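Local coordinates for sorting nexin-21 (Mus musculus, PDB 4YMR), which binds membranes enriched in phosphatidylinositol 3-phosphate and phosphatidylinositol 4,5-bisphosphate and may take part in several stages of intracellular trafficking, at residues Cys76-Lys79 with Ala80-Leu84; Val62-Glu66 with Leu67-Gly71. All blocks are in the same frame, centred on the assembly; numbering follows the deposited sequence.

Interaction 1 (Cys76-Lys79 with Ala80-Leu84); sequences CSEK and ALQLL
Gln82 lies between Glu78 and Lys79 on one flank of the helix, its terminal amide presenting a different atom to each. The NE2 group of Gln82 gives a weak hydrogen bond to OE2 of Glu78, 3.4 Å long with an N-H...O angle of 157°. Carboxylate and amide planes stand 58° apart, so the two flat groups meet twisted rather than coplanar. The other end of the amide faces the lysine: OE1 of Gln82 meets that chain crosswise, 3.6 Å from NZ of Lys79 and 3.8 Å from its CD. Both chains of the first turn leave with CG anti to the backbone N and then bend at chi2, which brings the end of Glu78 toward Gln82 and likewise sets the Lys79 chain near the Gln82 amide. Along the backbone, Leu81 sets its CG 3.2 Å from the carbonyl O of Ser77. Four successive i to i+4 backbone bonds across the two segments fix the spacing; that from Leu83 N to Lys79 O, at 3.0 Å, is almost straight at 176°. On the inward face, Cys76 and Ala80 pack on helix 52-66, while Phe96 of the second subunit also packs on Ala80. The arrangement is that of a regular amphipathic alpha-helix, here helix 70-85 of the domain-swapped PXB/TPR domain, with one weak i to i+4 side-chain bond and a lysine nearby on its polar flank.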
ATOM      1  N   CYS A  76     -15.269  11.768   1.351  1.00 23.45           N
ATOM      2  CA  CYS A  76     -14.025  11.038   1.572  1.00 26.70           C
ATOM      3  C   CYS A  76     -14.207   9.536   1.476  1.00 25.20           C
ATOM      4  O   CYS A  76     -13.385   8.852   0.862  1.00 29.55           O
ATOM      5  CB  CYS A  76     -13.394  11.424   2.917  1.00 29.14           C
ATOM      6  SG  CYS A  76     -12.769  13.117   2.920  1.00 26.43           S
ATOM      7  N   SER A  77     -15.282   9.037   2.084  1.00 26.81           N
ATOM      8  CA  SER A  77     -15.639   7.620   2.026  1.00 24.01           C
ATOM      9  C   SER A  77     -15.909   7.147   0.619  1.00 25.27           C
ATOM     10  O   SER A  77     -15.518   6.046   0.257  1.00 28.38           O
ATOM     11  CB  SER A  77     -16.882   7.337   2.870  1.00 27.02           C
ATOM     12  OG  SER A  77     -16.569   7.461   4.233  1.00 50.97           O
ATOM     13  N   GLU A  78     -16.606   7.973  -0.158  1.00 22.28           N
ATOM     14  CA  GLU A  78     -16.877   7.638  -1.549  1.00 24.41           C
ATOM     15  C   GLU A  78     -15.564   7.483  -2.328  1.00 18.39           C
ATOM     16  O   GLU A  78     -15.363   6.485  -3.029  1.00 23.66           O
ATOM     17  CB  GLU A  78     -17.820   8.662  -2.222  1.00 17.93           C
ATOM     18  CG  GLU A  78     -18.139   8.327  -3.686  1.00 35.93           C
ATOM     19  CD  GLU A  78     -18.804   6.952  -3.875  1.00 40.92           C
ATOM     20  OE1 GLU A  78     -19.620   6.558  -3.011  1.00 36.39           O
ATOM     21  OE2 GLU A  78     -18.516   6.263  -4.885  1.00 39.27           O
ATOM     22  N   LYS A  79     -14.679   8.468  -2.196  1.00 24.78           N
ATOM     23  CA  LYS A  79     -13.400   8.432  -2.889  1.00 31.46           C
ATOM     24  C   LYS A  79     -12.652   7.146  -2.536  1.00 27.80           C
ATOM     25  O   LYS A  79     -12.108   6.470  -3.409  1.00 31.21           O
ATOM     26  CB  LYS A  79     -12.571   9.679  -2.566  1.00 32.35           C
ATOM     27  CG  LYS A  79     -11.325   9.811  -3.427  1.00 38.97           C
ATOM     28  CD  LYS A  79     -11.660   9.614  -4.903  1.00 50.15           C
ATOM     29  CE  LYS A  79     -10.397   9.525  -5.751  1.00 57.84           C
ATOM     30  NZ  LYS A  79     -10.680   9.098  -7.153  1.00 60.40           N
ATOM     31  N   ALA A  80     -12.676   6.795  -1.254  1.00 23.35           N
ATOM     32  CA  ALA A  80     -11.966   5.626  -0.768  1.00 22.36           C
ATOM     33  C   ALA A  80     -12.520   4.350  -1.385  1.00 19.68           C
ATOM     34  O   ALA A  80     -11.771   3.498  -1.848  1.00 25.33           O
ATOM     35  CB  ALA A  80     -12.033   5.561   0.762  1.00 24.03           C
ATOM     36  N   LEU A  81     -13.840   4.226  -1.384  1.00 26.55           N
ATOM     37  CA  LEU A  81     -14.500   3.028  -1.890  1.00 22.54           C
ATOM     38  C   LEU A  81     -14.270   2.856  -3.387  1.00 22.69           C
ATOM     39  O   LEU A  81     -14.133   1.734  -3.860  1.00 25.54           O
ATOM     40  CB  LEU A  81     -15.989   3.041  -1.530  1.00 22.64           C
ATOM     41  CG  LEU A  81     -16.242   2.926  -0.024  1.00 19.99           C
ATOM     42  CD1 LEU A  81     -17.695   3.170   0.328  1.00 22.88           C
ATOM     43  CD2 LEU A  81     -15.784   1.554   0.454  1.00 19.83           C
ATOM     44  N   GLN A  82     -14.217   3.968  -4.123  1.00 25.41           N
ATOM     45  CA  GLN A  82     -13.771   3.940  -5.517  1.00 22.16           C
ATOM     46  C   GLN A  82     -12.369   3.370  -5.654  1.00 25.56           C
ATOM     47  O   GLN A  82     -12.157   2.416  -6.400  1.00 32.72           O
ATOM     48  CB  GLN A  82     -13.802   5.332  -6.133  1.00 29.19           C
ATOM     49  CG  GLN A  82     -15.169   5.888  -6.391  1.00 33.04           C
ATOM     50  CD  GLN A  82     -15.105   7.325  -6.848  1.00 47.05           C
ATOM     51  OE1 GLN A  82     -14.041   7.803  -7.266  1.00 40.65           O
ATOM     52  NE2 GLN A  82     -16.248   8.038  -6.763  1.00 45.75           N
ATOM     53  N   LEU A  83     -11.406   3.959  -4.951  1.00 24.09           N
ATOM     54  CA  LEU A  83     -10.045   3.419  -4.983  1.00 29.41           C
ATOM     55  C   LEU A  83     -10.025   1.922  -4.637  1.00 28.97           C
ATOM     56  O   LEU A  83      -9.414   1.132  -5.345  1.00 37.64           O
ATOM     57  CB  LEU A  83      -9.101   4.208  -4.063  1.00 32.80           C
ATOM     58  CG  LEU A  83      -8.777   5.654  -4.446  1.00 42.01           C
ATOM     59  CD1 LEU A  83      -7.880   6.300  -3.395  1.00 47.38           C
ATOM     60  CD2 LEU A  83      -8.136   5.735  -5.817  1.00 44.86           C
ATOM     61  N   LEU A  84     -10.715   1.543  -3.558  1.00 21.41           N
ATOM     62  CA  LEU A  84     -10.777   0.146  -3.124  1.00 22.31           C
ATOM     63  C   LEU A  84     -11.454  -0.758  -4.154  1.00 22.57           C
ATOM     64  O   LEU A  84     -11.112  -1.923  -4.287  1.00 28.90           O
ATOM     65  CB  LEU A  84     -11.496   0.016  -1.774  1.00 23.79           C
ATOM     66  CG  LEU A  84     -10.711   0.518  -0.566  1.00 29.10           C
ATOM     67  CD1 LEU A  84     -11.626   0.754   0.639  1.00 27.80           C
ATOM     68  CD2 LEU A  84      -9.596  -0.464  -0.237  1.00 23.04           C
TER

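Interaction 2 (Val62-Glu66 with Leu67-Gly71); sequences VCHQE and LEDPG
The carbonyl O of His64 gathers the turn around itself, accepting from both Leu67 N and Asp69 N. These donors reach it from opposite faces of the carbonyl plane: Asp69 N is modelled 2.6 Å from His64 O, a length to be read with caution at this resolution, whereas Leu67 N stands 3.1 Å from that oxygen and 65° out of the plane. Glu68 CA, modelled with a cis peptide bond before its residue, adds a CA-H...O contact to the same atom. Leu67 also comes close, perhaps with strain, its CG 3.1 Å from the carbonyl O of Cys63. Next to this, OD2 of Asp69 approaches CD2 of the His64 ring at 3.2 Å, ring and carboxylate planes 56° apart; chi1 of -78° sets the imidazole beside its own backbone N, and it also packs on Ala73. An alanine in place of His64 would probably open a gap against helix 70-85 and leave the Asp69 carboxylate without its ring neighbour. The outer side is looser: the ends of Glu66 and Glu68 lead away from the turn and form salt bridges with Lys135 and Arg106 of the second subunit, respectively. The chemistry thus implies a turn closed mainly by backbone bonds, with the two glutamates turned to the second subunit.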
ATOM      1  N   VAL A  62     -12.437  11.123   9.336  1.00 18.73           N
ATOM      2  CA  VAL A  62     -12.504  11.241  10.790  1.00 16.97           C
ATOM      3  C   VAL A  62     -12.585  12.678  11.272  1.00 19.48           C
ATOM      4  O   VAL A  62     -13.440  13.021  12.107  1.00 25.81           O
ATOM      5  CB  VAL A  62     -11.324  10.497  11.469  1.00 16.15           C
ATOM      6  CG1 VAL A  62     -11.245  10.832  12.941  1.00 19.33           C
ATOM      7  CG2 VAL A  62     -11.508   9.006  11.295  1.00 15.63           C
ATOM      8  N   CYS A  63     -11.709  13.517  10.722  1.00 21.98           N
ATOM      9  CA  CYS A  63     -11.651  14.905  11.126  1.00 20.96           C
ATOM     10  C   CYS A  63     -12.916  15.634  10.690  1.00 18.63           C
ATOM     11  O   CYS A  63     -13.499  16.383  11.471  1.00 28.27           O
ATOM     12  CB  CYS A  63     -10.385  15.602  10.608  1.00 20.73           C
ATOM     13  SG  CYS A  63      -8.862  15.056  11.399  1.00 25.27           S
ATOM     14  N   HIS A  64     -13.352  15.415   9.456  1.00 18.76           N
ATOM     15  CA  HIS A  64     -14.611  16.009   9.032  1.00 20.16           C
ATOM     16  C   HIS A  64     -15.774  15.576   9.937  1.00 24.22           C
ATOM     17  O   HIS A  64     -16.566  16.413  10.343  1.00 19.38           O
ATOM     18  CB  HIS A  64     -14.874  15.773   7.545  1.00 20.12           C
ATOM     19  CG  HIS A  64     -14.082  16.684   6.657  1.00 29.51           C
ATOM     20  ND1 HIS A  64     -13.453  16.243   5.508  1.00 30.25           N
ATOM     21  CD2 HIS A  64     -13.809  18.006   6.753  1.00 33.52           C
ATOM     22  CE1 HIS A  64     -12.834  17.266   4.930  1.00 26.58           C
ATOM     23  NE2 HIS A  64     -13.031  18.343   5.669  1.00 26.77           N
ATOM     24  N   GLN A  65     -15.856  14.297  10.295  1.00 24.79           N
ATOM     25  CA  GLN A  65     -16.950  13.847  11.164  1.00 22.43           C
ATOM     26  C   GLN A  65     -16.931  14.486  12.536  1.00 22.00           C
ATOM     27  O   GLN A  65     -17.976  14.817  13.087  1.00 25.60           O
ATOM     28  CB  GLN A  65     -16.903  12.345  11.351  1.00 24.97           C
ATOM     29  CG  GLN A  65     -17.549  11.578  10.242  1.00 35.81           C
ATOM     30  CD  GLN A  65     -17.494  10.100  10.489  1.00 35.46           C
ATOM     31  OE1 GLN A  65     -18.318   9.551  11.223  1.00 38.98           O
ATOM     32  NE2 GLN A  65     -16.508   9.445   9.897  1.00 30.38           N
ATOM     33  N   GLU A  66     -15.732  14.627  13.090  1.00 23.90           N
ATOM     34  CA  GLU A  66     -15.560  15.260  14.391  1.00 20.94           C
ATOM     35  C   GLU A  66     -15.901  16.750  14.393  1.00 25.13           C
ATOM     36  O   GLU A  66     -16.150  17.322  15.473  1.00 29.99           O
ATOM     37  CB  GLU A  66     -14.140  15.043  14.941  1.00 17.80           C
ATOM     38  CG  GLU A  66     -13.761  13.557  15.132  1.00 19.88           C
ATOM     39  CD  GLU A  66     -14.505  12.845  16.276  1.00 25.55           C
ATOM     40  OE1 GLU A  66     -15.317  13.478  16.978  1.00 28.66           O
ATOM     41  OE2 GLU A  66     -14.271  11.634  16.480  1.00 40.35           O
ATOM     42  N   LEU A  67     -15.992  17.358  13.204  1.00 29.20           N
ATOM     43  CA  LEU A  67     -16.005  18.825  13.086  1.00 30.95           C
ATOM     44  C   LEU A  67     -17.269  19.679  12.721  1.00 53.69           C
ATOM     45  O   LEU A  67     -17.127  20.898  12.577  1.00 75.55           O
ATOM     46  CB  LEU A  67     -14.874  19.279  12.153  1.00 30.86           C
ATOM     47  CG  LEU A  67     -13.471  19.252  12.761  1.00 32.07           C
ATOM     48  CD1 LEU A  67     -12.468  19.625  11.673  1.00 24.63           C
ATOM     49  CD2 LEU A  67     -13.364  20.177  13.972  1.00 25.10           C
ATOM     50  N   GLU A  68     -18.462  19.142  12.505  1.00 41.24           N
ATOM     51  CA  GLU A  68     -18.696  17.887  11.900  1.00 36.81           C
ATOM     52  C   GLU A  68     -19.206  18.329  10.518  1.00 42.32           C
ATOM     53  O   GLU A  68     -20.231  19.011  10.399  1.00 36.94           O
ATOM     54  CB  GLU A  68     -19.779  17.151  12.644  1.00 66.61           C
ATOM     55  CG  GLU A  68     -20.987  18.002  13.023  1.00 68.16           C
ATOM     56  CD  GLU A  68     -22.187  17.125  13.222  1.00 64.82           C
ATOM     57  OE1 GLU A  68     -23.138  17.201  12.405  1.00 64.02           O
ATOM     58  OE2 GLU A  68     -22.173  16.361  14.210  1.00 63.82           O
ATOM     59  N   ASP A  69     -18.432  18.042   9.481  1.00 39.72           N
ATOM     60  CA  ASP A  69     -18.922  18.158   8.142  1.00 27.50           C
ATOM     61  C   ASP A  69     -19.203  16.678   7.746  1.00 22.75           C
ATOM     62  O   ASP A  69     -18.325  15.990   7.202  1.00 24.75           O
ATOM     63  CB  ASP A  69     -17.844  18.851   7.270  1.00 41.48           C
ATOM     64  CG  ASP A  69     -17.112  20.013   8.017  1.00 62.53           C
ATOM     65  OD1 ASP A  69     -17.798  20.880   8.593  1.00 61.30           O
ATOM     66  OD2 ASP A  69     -15.855  20.050   8.054  1.00 56.40           O
ATOM     67  N   PRO A  70     -20.408  16.163   8.068  1.00 25.95           N
ATOM     68  CA  PRO A  70     -20.656  14.778   7.669  1.00 24.02           C
ATOM     69  C   PRO A  70     -20.702  14.625   6.138  1.00 25.79           C
ATOM     70  O   PRO A  70     -20.367  13.550   5.635  1.00 27.96           O
ATOM     71  CB  PRO A  70     -22.005  14.448   8.337  1.00 22.14           C
ATOM     72  CG  PRO A  70     -22.662  15.750   8.527  1.00 18.53           C
ATOM     73  CD  PRO A  70     -21.550  16.721   8.828  1.00 28.13           C
ATOM     74  N   GLY A  71     -21.090  15.685   5.427  1.00 27.80           N
ATOM     75  CA  GLY A  71     -21.068  15.702   3.976  1.00 22.84           C
ATOM     76  C   GLY A  71     -19.666  15.483   3.444  1.00 26.38           C
ATOM     77  O   GLY A  71     -19.445  14.581   2.632  1.00 29.71           O
TER

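How the interactions relate
Interaction 2 ends helix 52-66 and starts helix 70-85; interaction 1 lies further along that second helix, with centres about 16 Å apart. Their elements touch where SG of Cys76 packs 4.1 Å from ND1 of His64. Interaction 1 is partly buried, its centre about 13 Å from that of the chain, against about 24 Å for interaction 2, a surface contact. Regular helix bonding at 76-84 gives way at 62-71 to an irregular turn in which one carbonyl serves two donors. Both reach the second subunit, but differently: 76-84 meets it through packing, whereas 62-71 adds salt bridges, so charge pairing supplements packing at the outer end of the hairpin.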